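Local coordinates for protein 5-formyl-3-hydroxy-2-methylpyridine 4-carboxylate 5-dehydrogenase (Mesorhizobium japonicum MAFF 303099, PDB 4OM8) that oxidises 5-formyl-3-hydroxy-2-methylpyridine-4-carboxylate with NAD(+) in vitamin B6 degradation, and can also reduce the same aldehyde to 4-pyridoxate with NADH, at residues M17-G25 with A48-A58; P146-E154 with V176-E187. All coordinates share one frame; numbering follows the deposited sequence.

Interaction 1: residues M17-G25 with A48-A58; sequences MAARLARGG and AETVLDALGIA
R23 lays its guanidinium across the helix of A48-A58, one face resting on L52 CB while its edge collects oxygens. R23 NH2 meets E49 OE1 at 2.8 Å along a nearly straight bond (171°), with guanidinium and carboxylate almost coplanar. The same nitrogen also donates to E49 O, tilted from the guanidinium plane; D53 N reaches that carbonyl from the opposite face. R23 NH1 gives a salt bridge to D53 OD1 at 2.9 Å, the D53 carboxylate being clearly twisted from the guanidinium. R23 NH1 also donates to I57 O at 3.0 Å. With CG anti to the backbone N (chi1 -172°), R23 CG lies 3.6 Å from I57 CG2; bends at chi2 and chi3 then swing the guanidinium onto its oxygens. The parent helices, 14-23 and 35-54, belong to the Rossmann-fold NAD-binding domain; their segments 17-23 and 48-54 cross at -49°, close enough for small residues to meet: A19 CB sits 4.0 Å from A48 CB. A lysine in place of R23 would probably leave D53 or E49 without its charged mate, since one ammonium could hardly serve both. I57 CG2 sits over one face of the R20 guanidinium, whose NH2 is bonded to I171 O, while R20 CD packs on L52 CD2. Water 1 joins A19 O to E49 OE1.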
# COMPACT_ATOMS: atom_id res chain seq x y z
N MET A 17 4.59 16.01 15.88
CA MET A 17 4.77 17.14 14.97
C MET A 17 5.73 18.17 15.58
O MET A 17 6.66 18.66 14.92
CB MET A 17 3.42 17.79 14.67
CG MET A 17 3.51 18.86 13.61
SD MET A 17 1.96 19.79 13.44
CE MET A 17 0.84 18.50 12.89
N ALA A 18 5.49 18.49 16.85
CA ALA A 18 6.32 19.46 17.55
C ALA A 18 7.76 18.96 17.65
O ALA A 18 8.71 19.69 17.33
CB ALA A 18 5.76 19.74 18.95
N ALA A 19 7.93 17.72 18.06
CA ALA A 19 9.26 17.14 18.18
C ALA A 19 9.99 17.15 16.83
O ALA A 19 11.17 17.49 16.76
CB ALA A 19 9.17 15.73 18.72
N ARG A 20 9.29 16.79 15.75
CA ARG A 20 9.94 16.66 14.46
C ARG A 20 10.36 18.02 13.93
O ARG A 20 11.43 18.15 13.33
CB ARG A 20 9.04 15.97 13.44
CG ARG A 20 9.69 15.79 12.07
CD ARG A 20 10.94 14.96 12.21
NE ARG A 20 11.70 14.79 10.97
CZ ARG A 20 12.64 15.63 10.55
NH1 ARG A 20 12.92 16.72 11.25
NH2 ARG A 20 13.30 15.37 9.42
N LEU A 21 9.50 19.02 14.12
CA LEU A 21 9.84 20.36 13.68
C LEU A 21 11.02 20.92 14.48
O LEU A 21 11.92 21.53 13.91
CB LEU A 21 8.63 21.28 13.81
CG LEU A 21 7.51 20.96 12.81
CD1 LEU A 21 6.24 21.72 13.17
CD2 LEU A 21 7.95 21.33 11.39
N ALA A 22 11.03 20.71 15.79
CA ALA A 22 12.15 21.19 16.60
C ALA A 22 13.45 20.50 16.21
O ALA A 22 14.51 21.12 16.25
CB ALA A 22 11.87 20.98 18.07
N ARG A 23 13.36 19.23 15.86
CA ARG A 23 14.56 18.48 15.47
C ARG A 23 15.16 19.07 14.19
O ARG A 23 16.35 18.92 13.92
CB ARG A 23 14.21 17.00 15.28
CG ARG A 23 15.40 16.06 15.07
CD ARG A 23 16.30 16.01 16.29
NE ARG A 23 15.63 15.45 17.46
CZ ARG A 23 15.83 14.22 17.92
NH1 ARG A 23 16.67 13.41 17.29
NH2 ARG A 23 15.18 13.79 19.00
N GLY A 24 14.33 19.76 13.40
CA GLY A 24 14.80 20.44 12.21
C GLY A 24 15.43 21.80 12.50
O GLY A 24 15.89 22.48 11.58
N GLY A 25 15.45 22.21 13.76
CA GLY A 25 16.09 23.46 14.13
C GLY A 25 15.12 24.57 14.46
O GLY A 25 15.53 25.64 14.88
N ALA A 48 8.51 10.43 21.45
CA ALA A 48 8.77 10.87 20.08
C ALA A 48 10.23 11.27 19.87
O ALA A 48 10.80 10.98 18.81
CB ALA A 48 7.84 12.04 19.72
N GLU A 49 10.85 11.92 20.85
CA GLU A 49 12.26 12.28 20.75
C GLU A 49 13.17 11.06 20.58
O GLU A 49 14.10 11.07 19.78
CB GLU A 49 12.71 13.08 21.97
CG GLU A 49 11.94 14.39 22.18
CD GLU A 49 12.33 15.47 21.19
OE1 GLU A 49 13.24 15.25 20.37
OE2 GLU A 49 11.72 16.57 21.25
N THR A 50 12.87 10.00 21.32
CA THR A 50 13.60 8.74 21.22
C THR A 50 13.41 8.10 19.83
O THR A 50 14.36 7.56 19.25
CB THR A 50 13.15 7.78 22.33
OG1 THR A 50 13.34 8.41 23.60
CG2 THR A 50 13.97 6.49 22.28
N VAL A 51 12.19 8.19 19.30
CA VAL A 51 11.90 7.66 17.97
C VAL A 51 12.71 8.42 16.93
O VAL A 51 13.26 7.83 16.01
CB VAL A 51 10.40 7.73 17.67
CG1 VAL A 51 10.13 7.54 16.18
CG2 VAL A 51 9.66 6.69 18.50
N LEU A 52 12.81 9.74 17.09
CA LEU A 52 13.60 10.52 16.15
C LEU A 52 15.07 10.09 16.20
O LEU A 52 15.74 10.04 15.17
CB LEU A 52 13.46 12.01 16.45
CG LEU A 52 12.08 12.60 16.21
CD1 LEU A 52 12.09 14.08 16.55
CD2 LEU A 52 11.68 12.42 14.77
N ASP A 53 15.56 9.78 17.40
CA ASP A 53 16.92 9.25 17.53
C ASP A 53 17.06 7.94 16.76
O ASP A 53 18.03 7.74 16.03
CB ASP A 53 17.29 9.02 18.99
CG ASP A 53 17.39 10.31 19.80
OD1 ASP A 53 17.54 11.39 19.19
OD2 ASP A 53 17.36 10.21 21.04
N ALA A 54 16.09 7.06 16.95
CA ALA A 54 16.09 5.75 16.32
C ALA A 54 16.01 5.87 14.80
O ALA A 54 16.48 5.00 14.08
CB ALA A 54 14.95 4.91 16.85
N LEU A 55 15.39 6.95 14.32
CA LEU A 55 15.33 7.20 12.88
C LEU A 55 16.61 7.83 12.34
O LEU A 55 16.77 8.01 11.13
CB LEU A 55 14.14 8.11 12.56
CG LEU A 55 12.78 7.42 12.59
CD1 LEU A 55 11.67 8.45 12.58
CD2 LEU A 55 12.64 6.45 11.39
N GLY A 56 17.53 8.18 13.24
CA GLY A 56 18.79 8.77 12.85
C GLY A 56 18.66 10.19 12.36
O GLY A 56 19.44 10.64 11.53
N ILE A 57 17.66 10.91 12.87
CA ILE A 57 17.39 12.28 12.45
C ILE A 57 18.11 13.29 13.34
O ILE A 57 17.86 13.37 14.54
CB ILE A 57 15.89 12.57 12.47
CG1 ILE A 57 15.16 11.61 11.54
CG2 ILE A 57 15.62 14.03 12.08
CD1 ILE A 57 13.67 11.72 11.64
N ALA A 58 19.01 14.07 12.74
CA ALA A 58 19.85 14.98 13.52
C ALA A 58 19.33 16.41 13.57
O ALA A 58 18.64 16.87 12.65
CB ALA A 58 21.26 14.96 12.98
O HOH W 1 13.14 17.40 18.73

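Interaction 2: residues P146-E154 with V176-E187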
# COMPACT_ATOMS: atom_id res chain seq x y z
N PRO A 146 7.21 10.39 6.69
CA PRO A 146 8.04 11.54 6.27
C PRO A 146 7.41 12.44 5.21
O PRO A 146 8.01 13.45 4.82
CB PRO A 146 9.29 10.87 5.72
CG PRO A 146 8.78 9.58 5.13
CD PRO A 146 7.66 9.13 6.07
N MET A 147 6.22 12.08 4.76
CA MET A 147 5.56 12.77 3.67
C MET A 147 4.47 13.69 4.19
O MET A 147 3.66 13.29 5.03
CB MET A 147 4.99 11.73 2.69
CG MET A 147 4.30 12.30 1.45
SD MET A 147 2.60 12.88 1.70
CE MET A 147 1.77 11.43 2.35
N ILE A 148 4.46 14.92 3.69
CA ILE A 148 3.46 15.93 4.04
C ILE A 148 2.87 16.52 2.78
O ILE A 148 3.61 16.89 1.86
CB ILE A 148 4.10 17.06 4.89
CG1 ILE A 148 4.66 16.49 6.20
CG2 ILE A 148 3.09 18.14 5.20
CD1 ILE A 148 5.56 17.46 6.96
N GLU A 149 1.54 16.60 2.73
CA GLU A 149 0.85 17.25 1.61
C GLU A 149 0.74 18.76 1.83
O GLU A 149 0.39 19.20 2.93
CB GLU A 149 -0.55 16.67 1.42
CG GLU A 149 -0.57 15.19 1.01
CD GLU A 149 -1.98 14.67 0.92
OE1 GLU A 149 -2.64 14.62 1.97
OE2 GLU A 149 -2.41 14.34 -0.20
N VAL A 150 1.00 19.53 0.78
CA VAL A 150 0.86 20.98 0.83
C VAL A 150 -0.25 21.37 -0.15
O VAL A 150 -0.14 21.07 -1.35
CB VAL A 150 2.17 21.69 0.46
CG1 VAL A 150 2.01 23.19 0.64
CG2 VAL A 150 3.32 21.17 1.34
N ILE A 151 -1.32 21.99 0.35
CA ILE A 151 -2.51 22.22 -0.47
C ILE A 151 -3.00 23.66 -0.48
O ILE A 151 -3.50 24.17 0.51
CB ILE A 151 -3.70 21.35 -0.02
CG1 ILE A 151 -3.24 19.91 0.25
CG2 ILE A 151 -4.82 21.39 -1.06
CD1 ILE A 151 -3.07 19.57 1.74
N ALA A 152 -2.92 24.30 -1.64
CA ALA A 152 -3.51 25.62 -1.79
C ALA A 152 -5.03 25.57 -1.83
O ALA A 152 -5.62 24.72 -2.50
CB ALA A 152 -2.99 26.28 -3.04
N GLY A 153 -5.66 26.50 -1.12
CA GLY A 153 -7.07 26.79 -1.38
C GLY A 153 -7.16 27.76 -2.55
O GLY A 153 -6.14 28.20 -3.08
N GLU A 154 -8.39 28.09 -2.95
CA GLU A 154 -8.59 28.95 -4.11
C GLU A 154 -7.87 30.30 -3.99
O GLU A 154 -7.42 30.85 -4.99
CB GLU A 154 -10.09 29.17 -4.33
CG GLU A 154 -10.42 29.94 -5.59
CD GLU A 154 -10.18 29.14 -6.85
OE1 GLU A 154 -10.02 27.90 -6.77
OE2 GLU A 154 -10.16 29.75 -7.94
N VAL A 176 4.69 17.03 -0.82
CA VAL A 176 4.06 16.86 -2.12
C VAL A 176 3.01 17.94 -2.30
O VAL A 176 2.19 18.19 -1.41
CB VAL A 176 3.44 15.45 -2.32
CG1 VAL A 176 4.52 14.38 -2.29
CG2 VAL A 176 2.38 15.17 -1.28
N VAL A 177 3.07 18.62 -3.43
CA VAL A 177 2.15 19.71 -3.71
C VAL A 177 0.88 19.17 -4.38
O VAL A 177 0.94 18.51 -5.42
CB VAL A 177 2.81 20.78 -4.59
CG1 VAL A 177 1.81 21.84 -4.98
CG2 VAL A 177 3.99 21.42 -3.83
N VAL A 178 -0.25 19.45 -3.75
CA VAL A 178 -1.56 19.06 -4.24
C VAL A 178 -2.13 20.29 -4.92
O VAL A 178 -2.34 21.32 -4.27
CB VAL A 178 -2.46 18.55 -3.12
CG1 VAL A 178 -3.89 18.24 -3.64
CG2 VAL A 178 -1.82 17.32 -2.45
N LYS A 179 -2.34 20.19 -6.23
CA LYS A 179 -2.54 21.36 -7.09
C LYS A 179 -3.99 21.76 -7.24
O LYS A 179 -4.29 22.78 -7.86
CB LYS A 179 -1.93 21.09 -8.47
CG LYS A 179 -0.42 20.91 -8.42
CD LYS A 179 0.16 20.31 -9.69
CE LYS A 179 0.50 21.36 -10.72
NZ LYS A 179 1.14 20.72 -11.91
N LYS A 180 -4.90 20.97 -6.68
CA LYS A 180 -6.31 21.34 -6.60
C LYS A 180 -6.83 20.98 -5.22
O LYS A 180 -6.48 19.95 -4.65
CB LYS A 180 -7.13 20.64 -7.70
CG LYS A 180 -6.71 21.02 -9.12
CD LYS A 180 -7.59 20.38 -10.18
CE LYS A 180 -7.02 20.64 -11.57
NZ LYS A 180 -7.80 19.95 -12.64
N ASP A 181 -7.69 21.84 -4.69
CA ASP A 181 -8.29 21.65 -3.38
C ASP A 181 -9.47 20.66 -3.46
O ASP A 181 -10.62 21.01 -3.22
CB ASP A 181 -8.73 23.03 -2.85
CG ASP A 181 -9.24 23.01 -1.42
OD1 ASP A 181 -8.92 22.09 -0.64
OD2 ASP A 181 -9.96 23.98 -1.08
N VAL A 182 -9.16 19.41 -3.80
CA VAL A 182 -10.18 18.37 -3.94
C VAL A 182 -10.41 17.64 -2.61
O VAL A 182 -9.52 17.59 -1.76
CB VAL A 182 -9.77 17.33 -5.02
CG1 VAL A 182 -9.68 18.01 -6.38
CG2 VAL A 182 -8.46 16.64 -4.67
N PRO A 183 -11.63 17.09 -2.43
CA PRO A 183 -11.93 16.40 -1.17
C PRO A 183 -10.94 15.27 -0.89
O PRO A 183 -10.76 14.41 -1.75
CB PRO A 183 -13.35 15.86 -1.39
CG PRO A 183 -13.96 16.82 -2.38
CD PRO A 183 -12.82 17.22 -3.30
N GLY A 184 -10.31 15.29 0.28
CA GLY A 184 -9.36 14.24 0.62
C GLY A 184 -7.98 14.44 0.02
O GLY A 184 -7.13 13.56 0.16
N PHE A 185 -7.75 15.58 -0.64
CA PHE A 185 -6.46 15.90 -1.27
C PHE A 185 -5.99 14.71 -2.12
O PHE A 185 -6.74 14.28 -3.00
CB PHE A 185 -5.45 16.31 -0.20
CG PHE A 185 -6.00 17.34 0.77
CD1 PHE A 185 -6.69 18.45 0.30
CD2 PHE A 185 -5.84 17.18 2.13
CE1 PHE A 185 -7.20 19.39 1.18
CE2 PHE A 185 -6.36 18.10 3.02
CZ PHE A 185 -7.03 19.22 2.54
N VAL A 186 -4.79 14.17 -1.90
CA VAL A 186 -4.38 12.99 -2.69
C VAL A 186 -4.32 11.73 -1.84
O VAL A 186 -4.93 10.70 -2.21
CB VAL A 186 -3.02 13.22 -3.38
CG1 VAL A 186 -2.48 11.91 -3.97
CG2 VAL A 186 -3.19 14.28 -4.46
N GLU A 187 -3.61 11.80 -0.72
CA GLU A 187 -3.35 10.61 0.11
C GLU A 187 -4.64 9.91 0.51
O GLU A 187 -4.82 8.71 0.26
CB GLU A 187 -2.56 11.00 1.36
CG GLU A 187 -2.28 9.85 2.29
CD GLU A 187 -1.79 10.33 3.63
OE1 GLU A 187 -2.44 11.22 4.21
OE2 GLU A 187 -0.75 9.84 4.11
O HOH W 2 -5.12 13.42 1.95
O HOH W 3 -0.98 23.48 -3.47
O HOH W 4 -4.48 23.22 -4.55
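E149 and V176 are paired in parallel strands, with V176 N donating to I148 O, V150 N to V176 O and V178 N to V150 O. From this strand the E149 side chain runs out toward the loop that follows V178. Its CB lies by V178 CG2, and E149 CG packs against V176 CG2 at 3.7 Å. With chi2 at 177° the chain stays extended and delivers the carboxylate to the start of helix 187-203. There E149 OE2 takes two backbone amides: V186 N at 2.9 Å from the syn side, and E187 N, also at 2.9 Å, from above the carboxylate plane. OE1 accepts from water 2, which also donates to G184 O, and from H137 ND1. Two residues on along the same strand, I151 sets CD1 over the centre of the F185 ring, a CH-pi contact 3.7 Å from the centroid, and its CG1 touches V178 CB. The strands form a beta-alpha-beta unit through helix 158-170. E149 therefore ties its strand to the start of helix 187-203; with both oxygens gripped, its carboxylate is fixed in rotation and probably positions H137, inferred to be important for catalysis.

Overall arrangement
Both contacts lie in the NAD-binding domain but hold different elements. Interaction 1 is a partly buried helix-helix contact near the outside of the domain, where helices 14-23 and 35-54 meet and charged side chains do much of the binding. Interaction 2 is more deeply buried, joining the last two strands of the sheet and carrying the chain on into helix 187-203; backbone bonds and apolar side chains dominate, with one buried carboxylate held by main-chain amides. The centres of interaction 1 and interaction 2 are about 24 Å apart, and the two contacts do not touch. Interaction 2 also has the second subunit against it, whereas no other chain touches the two segments of interaction 1.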